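Local coordinates for protein Sf11-rnase (Nicotiana alata, PDB 1IOO) that cleaves RNA as a secreted stylar ribonuclease of the T2 family and is associated with self-incompatibility, by which the plant rejects its own pollen, at residues A13-C16 with H20-R23; P48-S53 with C94-Y99; D116-L121 with I126-S131. One frame throughout, in Å; residues are numbered along the deposited sequence.

Contact 1: A13-C16 with H20-R23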
# COMPACT_ATOMS: atom_id res chain seq x y z
N ALA A 13 -3.28 -11.37 -4.02
CA ALA A 13 -4.29 -12.20 -4.64
C ALA A 13 -5.33 -11.35 -5.37
O ALA A 13 -5.76 -11.68 -6.47
CB ALA A 13 -4.95 -13.09 -3.61
N SER A 14 -5.72 -10.24 -4.75
CA SER A 14 -6.70 -9.35 -5.36
C SER A 14 -6.07 -8.57 -6.52
O SER A 14 -6.66 -8.44 -7.59
CB SER A 14 -7.26 -8.39 -4.32
OG SER A 14 -8.29 -7.58 -4.88
N PHE A 15 -4.87 -8.04 -6.29
CA PHE A 15 -4.20 -7.26 -7.33
C PHE A 15 -4.02 -8.08 -8.60
O PHE A 15 -4.24 -7.58 -9.70
CB PHE A 15 -2.83 -6.78 -6.85
CG PHE A 15 -2.11 -5.93 -7.86
CD1 PHE A 15 -2.28 -4.55 -7.87
CD2 PHE A 15 -1.30 -6.52 -8.83
CE1 PHE A 15 -1.66 -3.76 -8.84
CE2 PHE A 15 -0.67 -5.75 -9.80
CZ PHE A 15 -0.85 -4.36 -9.80
N CYS A 16 -3.63 -9.34 -8.46
CA CYS A 16 -3.36 -10.18 -9.62
C CYS A 16 -4.64 -10.72 -10.25
O CYS A 16 -4.60 -11.31 -11.34
CB CYS A 16 -2.39 -11.29 -9.26
SG CYS A 16 -0.74 -10.59 -8.92
N HIS A 20 -3.02 -7.77 -14.73
CA HIS A 20 -2.13 -8.79 -15.25
C HIS A 20 -0.82 -8.79 -14.47
O HIS A 20 -0.13 -7.76 -14.40
CB HIS A 20 -1.83 -8.56 -16.73
CG HIS A 20 -0.82 -9.52 -17.28
ND1 HIS A 20 -1.06 -10.88 -17.36
CD2 HIS A 20 0.45 -9.33 -17.72
CE1 HIS A 20 0.02 -11.48 -17.82
NE2 HIS A 20 0.95 -10.57 -18.04
N CYS A 21 -0.48 -9.93 -13.88
CA CYS A 21 0.75 -10.05 -13.10
C CYS A 21 1.77 -10.93 -13.79
O CYS A 21 1.43 -11.95 -14.39
CB CYS A 21 0.46 -10.64 -11.72
SG CYS A 21 -0.35 -9.48 -10.58
N GLU A 22 3.03 -10.53 -13.69
CA GLU A 22 4.13 -11.30 -14.24
C GLU A 22 4.85 -12.05 -13.12
O GLU A 22 5.69 -12.91 -13.37
CB GLU A 22 5.11 -10.40 -14.98
CG GLU A 22 4.62 -9.92 -16.34
CD GLU A 22 4.43 -11.05 -17.33
OE1 GLU A 22 5.21 -12.03 -17.28
OE2 GLU A 22 3.52 -10.96 -18.18
N ARG A 23 4.53 -11.69 -11.88
CA ARG A 23 5.11 -12.34 -10.71
C ARG A 23 4.06 -13.17 -9.99
O ARG A 23 2.86 -12.88 -10.08
CB ARG A 23 5.62 -11.31 -9.68
CG ARG A 23 6.74 -10.38 -10.15
CD ARG A 23 8.02 -11.14 -10.47
NE ARG A 23 8.67 -11.73 -9.29
CZ ARG A 23 9.48 -11.07 -8.47
NH1 ARG A 23 9.76 -9.79 -8.69
NH2 ARG A 23 10.01 -11.70 -7.42
O HOH W 1 -2.42 -11.98 -13.37
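C16 and C21 are joined by a disulfide, their SG atoms 2.0 Å apart, which ties helix 12-18 to the loop that follows it. The torsion about the S-S bond is -89°, close to the relaxed right angle. Each SG stands anti to its own carbonyl carbon (chi1 -69° in C16, -74° in C21), and this brings the two sulfurs together across CA atoms 5.4 Å apart.

In a sulfur-aromatic contact, C21 SG lies at the edge of the F15 ring, near its plane, 3.6 Å from F15 CD2. F15 is itself buried, packed on Y164 of strand 162-170 and on L70, which probably contributes to the site for the RNA 3'-phosphate, as in related enzymes.

The polar link is made through solvent: one water donates to C16 O (3.1 Å) and accepts from C21 N (2.9 Å), bridging the two backbones. Within the loop, H20 NE2 donates to E22 OE2 at 2.6 Å, while E22 and R23 pair with the backbone of L70 and the R23 guanidinium forms a salt bridge with D64.

Across these two segments the only direct bond is thus the covalent one, as suits a secreted enzyme.

Contact 2: P48-S53 with C94-Y99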
# COMPACT_ATOMS: atom_id res chain seq x y z
N PRO A 48 10.85 19.99 -7.73
CA PRO A 48 11.32 19.43 -9.00
C PRO A 48 11.32 17.91 -8.99
O PRO A 48 11.35 17.28 -7.93
CB PRO A 48 12.72 19.99 -9.12
CG PRO A 48 13.19 19.95 -7.70
CD PRO A 48 11.99 20.49 -6.94
N LYS A 49 11.25 17.32 -10.18
CA LYS A 49 11.30 15.87 -10.32
C LYS A 49 12.63 15.35 -9.79
O LYS A 49 13.70 15.78 -10.24
CB LYS A 49 11.13 15.49 -11.79
CG LYS A 49 9.78 15.90 -12.36
CD LYS A 49 9.84 16.11 -13.86
CE LYS A 49 10.36 14.89 -14.59
NZ LYS A 49 10.25 15.06 -16.07
N PRO A 50 12.59 14.43 -8.82
CA PRO A 50 13.80 13.86 -8.22
C PRO A 50 14.44 12.76 -9.07
O PRO A 50 13.76 11.86 -9.56
CB PRO A 50 13.29 13.32 -6.90
CG PRO A 50 11.93 12.80 -7.28
CD PRO A 50 11.38 13.90 -8.17
N THR A 51 15.76 12.84 -9.24
CA THR A 51 16.47 11.83 -10.01
C THR A 51 16.43 10.49 -9.30
O THR A 51 16.62 10.41 -8.09
CB THR A 51 17.95 12.22 -10.25
OG1 THR A 51 18.55 12.63 -9.02
CG2 THR A 51 18.05 13.33 -11.28
N TYR A 52 16.16 9.43 -10.06
CA TYR A 52 16.09 8.09 -9.49
C TYR A 52 17.36 7.31 -9.78
O TYR A 52 17.81 7.24 -10.92
CB TYR A 52 14.90 7.33 -10.07
CG TYR A 52 14.71 5.93 -9.49
CD1 TYR A 52 14.00 5.74 -8.30
CD2 TYR A 52 15.25 4.81 -10.12
CE1 TYR A 52 13.83 4.47 -7.76
CE2 TYR A 52 15.09 3.54 -9.59
CZ TYR A 52 14.38 3.38 -8.41
OH TYR A 52 14.21 2.12 -7.88
N SER A 53 17.94 6.74 -8.73
CA SER A 53 19.11 5.90 -8.84
C SER A 53 18.71 4.45 -8.64
O SER A 53 17.92 4.14 -7.75
CB SER A 53 20.15 6.30 -7.80
OG SER A 53 20.54 7.65 -7.98
N CYS A 94 7.06 14.42 -3.45
CA CYS A 94 6.26 15.30 -2.61
C CYS A 94 6.72 15.33 -1.14
O CYS A 94 6.08 15.98 -0.31
CB CYS A 94 4.80 14.90 -2.72
SG CYS A 94 4.14 15.13 -4.40
N CYS A 95 7.82 14.66 -0.83
CA CYS A 95 8.36 14.66 0.54
C CYS A 95 9.88 14.69 0.52
O CYS A 95 10.54 13.91 1.21
CB CYS A 95 7.87 13.43 1.31
SG CYS A 95 8.24 11.83 0.53
N GLN A 96 10.44 15.63 -0.25
CA GLN A 96 11.88 15.73 -0.42
C GLN A 96 12.57 16.52 0.70
O GLN A 96 13.80 16.51 0.78
CB GLN A 96 12.20 16.39 -1.75
CG GLN A 96 11.76 15.60 -2.95
CD GLN A 96 12.10 16.31 -4.25
OE1 GLN A 96 13.27 16.56 -4.55
NE2 GLN A 96 11.07 16.65 -5.03
N LYS A 97 11.81 17.21 1.54
CA LYS A 97 12.44 17.98 2.61
C LYS A 97 12.89 17.09 3.75
O LYS A 97 13.96 17.30 4.32
CB LYS A 97 11.49 19.06 3.13
CG LYS A 97 11.16 20.12 2.09
CD LYS A 97 10.33 21.24 2.68
CE LYS A 97 9.96 22.25 1.60
NZ LYS A 97 11.17 22.77 0.91
N ARG A 98 12.10 16.06 4.03
CA ARG A 98 12.41 15.16 5.13
C ARG A 98 13.08 13.87 4.64
O ARG A 98 13.74 13.19 5.42
CB ARG A 98 11.14 14.77 5.89
CG ARG A 98 10.38 15.90 6.55
CD ARG A 98 9.27 15.32 7.42
NE ARG A 98 8.47 16.34 8.10
CZ ARG A 98 7.62 17.16 7.50
NH1 ARG A 98 7.45 17.09 6.18
NH2 ARG A 98 6.93 18.04 8.21
N TYR A 99 12.92 13.55 3.37
CA TYR A 99 13.46 12.28 2.88
C TYR A 99 14.21 12.41 1.56
O TYR A 99 13.97 13.31 0.76
CB TYR A 99 12.33 11.27 2.64
CG TYR A 99 11.40 11.11 3.82
CD1 TYR A 99 10.23 11.87 3.92
CD2 TYR A 99 11.73 10.27 4.87
CE1 TYR A 99 9.43 11.79 5.04
CE2 TYR A 99 10.94 10.19 6.00
CZ TYR A 99 9.79 10.96 6.08
OH TYR A 99 9.03 10.91 7.22
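Q96 reaches across to P48, and its NE2 donates to P48 O at 3.0 Å with an N-H...O angle of 155°. The amide nitrogen approaches nearly in line with the carbonyl, at a C=O...N angle of 160°, and the acceptor lies somewhat out of the amide plane. Beside this bond the same amide rests against P50, whose CB is 4.0 Å from Q96 OE1; the proline ring and the glutamine side chain cross at about a right angle.

The glutamine spans the gap because its chain is extended beyond CG (chi2 180°), with CG anti to the carbonyl carbon. Its NE2 also donates to S93 O, so two backbone carbonyls hold the amide and fix which way round it sits. With an alanine here, the carbonyls of P48 and S93 would probably both lose their shared donor, and a gap would open beside the P50 ring. On the other side, P48 follows a cis peptide bond, and P50 packs on S93 and on Y88 of helix 82-92, its side chain about 9 Å from that of H91, the catalytic proton acceptor.

Further out, C94 forms a disulfide with C46, a covalent tie between the same two loops. This surface contact thus joins the loop between strand 30-37 and helix 57-66 to the one linking helix 82-92 to helix 101-113, while Y52 packs against both of these last helices.

Contact 3: D116-L121 with I126-S131; sequences DLLRTL and IIPGSS
L121 and I126 meet where helix 117-123 ends and the chain turns toward strand 130-132, in a helix-loop-strand connection that includes a type II beta turn from I127 to S130.

The direct hydrogen bond across the contact runs between backbones: I126 N donates to L121 O at 2.8 Å, from above the carbonyl plane. A water makes a second bridge, giving one hydrogen to L118 O (2.9 Å) and the other to I126 O (2.7 Å).

Apolar contacts lie alongside. L121 CD2 packs on I126 CG2 at 3.9 Å, the methyl branch being placed anti to the backbone N of I126. Within the turn itself, P128 CG meets L118 CD1 at 4.1 Å, the two side chains crossing at about a right angle; L118 holds CG anti to its own N (chi1 -174°), which swings this methyl toward the proline. F194 of strand 192-194 packs on L118, L121 and P128, and A140 of helix 134-145 on L121.

At its other end the helix is capped by D116, a residue also touched by the N-linked glycan: D116 OD1 accepts from R119 N at 3.2 Å, the N-H standing well above the carboxylate plane.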
# COMPACT_ATOMS: atom_id res chain seq x y z
N ASP A 116 1.53 -6.71 10.46
CA ASP A 116 1.25 -8.03 9.97
C ASP A 116 -0.25 -8.14 9.89
O ASP A 116 -0.90 -8.78 10.71
CB ASP A 116 1.81 -9.13 10.89
CG ASP A 116 1.71 -10.51 10.26
OD1 ASP A 116 0.98 -10.67 9.25
OD2 ASP A 116 2.35 -11.45 10.78
N LEU A 117 -0.81 -7.39 8.93
CA LEU A 117 -2.25 -7.28 8.77
C LEU A 117 -2.91 -8.62 8.54
O LEU A 117 -4.05 -8.83 8.97
CB LEU A 117 -2.59 -6.30 7.65
CG LEU A 117 -2.03 -4.88 7.81
CD1 LEU A 117 -2.62 -3.99 6.73
CD2 LEU A 117 -2.35 -4.31 9.19
N LEU A 118 -2.23 -9.52 7.84
CA LEU A 118 -2.80 -10.83 7.61
C LEU A 118 -3.06 -11.54 8.93
O LEU A 118 -4.12 -12.15 9.13
CB LEU A 118 -1.87 -11.67 6.72
CG LEU A 118 -2.46 -13.02 6.30
CD1 LEU A 118 -3.76 -12.80 5.53
CD2 LEU A 118 -1.45 -13.75 5.44
N ARG A 119 -2.10 -11.45 9.84
CA ARG A 119 -2.23 -12.07 11.16
C ARG A 119 -3.27 -11.32 12.01
O ARG A 119 -4.07 -11.94 12.71
CB ARG A 119 -0.86 -12.08 11.86
CG ARG A 119 -0.87 -12.61 13.29
CD ARG A 119 -1.37 -14.04 13.39
NE ARG A 119 -1.23 -14.54 14.76
CZ ARG A 119 -1.86 -15.61 15.23
NH1 ARG A 119 -2.68 -16.31 14.46
NH2 ARG A 119 -1.67 -15.99 16.49
N THR A 120 -3.26 -10.00 11.93
CA THR A 120 -4.23 -9.20 12.67
C THR A 120 -5.65 -9.55 12.24
O THR A 120 -6.55 -9.70 13.07
CB THR A 120 -3.98 -7.69 12.46
OG1 THR A 120 -2.70 -7.36 13.03
CG2 THR A 120 -5.07 -6.87 13.14
N LEU A 121 -5.86 -9.68 10.93
CA LEU A 121 -7.17 -10.05 10.44
C LEU A 121 -7.55 -11.45 10.94
O LEU A 121 -8.67 -11.68 11.39
CB LEU A 121 -7.19 -9.98 8.91
CG LEU A 121 -7.19 -8.54 8.37
CD1 LEU A 121 -6.87 -8.52 6.89
CD2 LEU A 121 -8.54 -7.90 8.65
N ILE A 126 -10.92 -13.13 10.52
CA ILE A 126 -11.06 -12.70 9.13
C ILE A 126 -9.93 -13.29 8.31
O ILE A 126 -8.77 -12.88 8.45
CB ILE A 126 -11.04 -11.15 9.03
CG1 ILE A 126 -12.26 -10.56 9.75
CG2 ILE A 126 -11.06 -10.71 7.57
CD1 ILE A 126 -12.23 -9.04 9.89
N ILE A 127 -10.25 -14.27 7.47
CA ILE A 127 -9.23 -14.95 6.68
C ILE A 127 -9.61 -15.03 5.21
O ILE A 127 -10.79 -14.93 4.85
CB ILE A 127 -8.97 -16.37 7.22
CG1 ILE A 127 -10.27 -17.17 7.24
CG2 ILE A 127 -8.37 -16.29 8.62
CD1 ILE A 127 -10.10 -18.63 7.67
N PRO A 128 -8.62 -15.21 4.33
CA PRO A 128 -8.89 -15.30 2.89
C PRO A 128 -9.81 -16.47 2.57
O PRO A 128 -9.78 -17.50 3.25
CB PRO A 128 -7.50 -15.47 2.29
CG PRO A 128 -6.62 -14.73 3.25
CD PRO A 128 -7.16 -15.18 4.58
N GLY A 129 -10.63 -16.31 1.54
CA GLY A 129 -11.54 -17.38 1.15
C GLY A 129 -12.99 -17.14 1.53
O GLY A 129 -13.85 -17.93 1.16
N SER A 130 -13.25 -16.07 2.26
CA SER A 130 -14.62 -15.75 2.67
C SER A 130 -14.87 -14.25 2.60
O SER A 130 -13.97 -13.47 2.28
CB SER A 130 -14.88 -16.24 4.10
OG SER A 130 -14.69 -17.64 4.19
N SER A 131 -16.10 -13.85 2.89
CA SER A 131 -16.47 -12.45 2.85
C SER A 131 -16.85 -11.93 4.23
O SER A 131 -17.38 -12.67 5.06
CB SER A 131 -17.63 -12.25 1.88
OG SER A 131 -17.26 -12.66 0.58
O HOH W 2 -6.20 -13.57 7.76

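The three contacts follow one another along the chain of this RNase T2 enzyme, each closing before the next opens. Contacts 1 and 3 are short-range: each ties a helix to the chain just after it, and their centres are about 18 Å apart. Contact 2 joins segments separated by 40 residues, 28 of them helical; its centre is about 28 Å from that of contact 1 and about 35 Å from that of contact 3, which lies across the chain's centre from it. No two touch. Contact 1 borders the five-stranded antiparallel sheet through strand 162-170, whereas contact 3 leads into the separate pair 130-132 and 192-194. Disulfides secure the loops at contacts 1 and 2; contact 3 joins its segments without one.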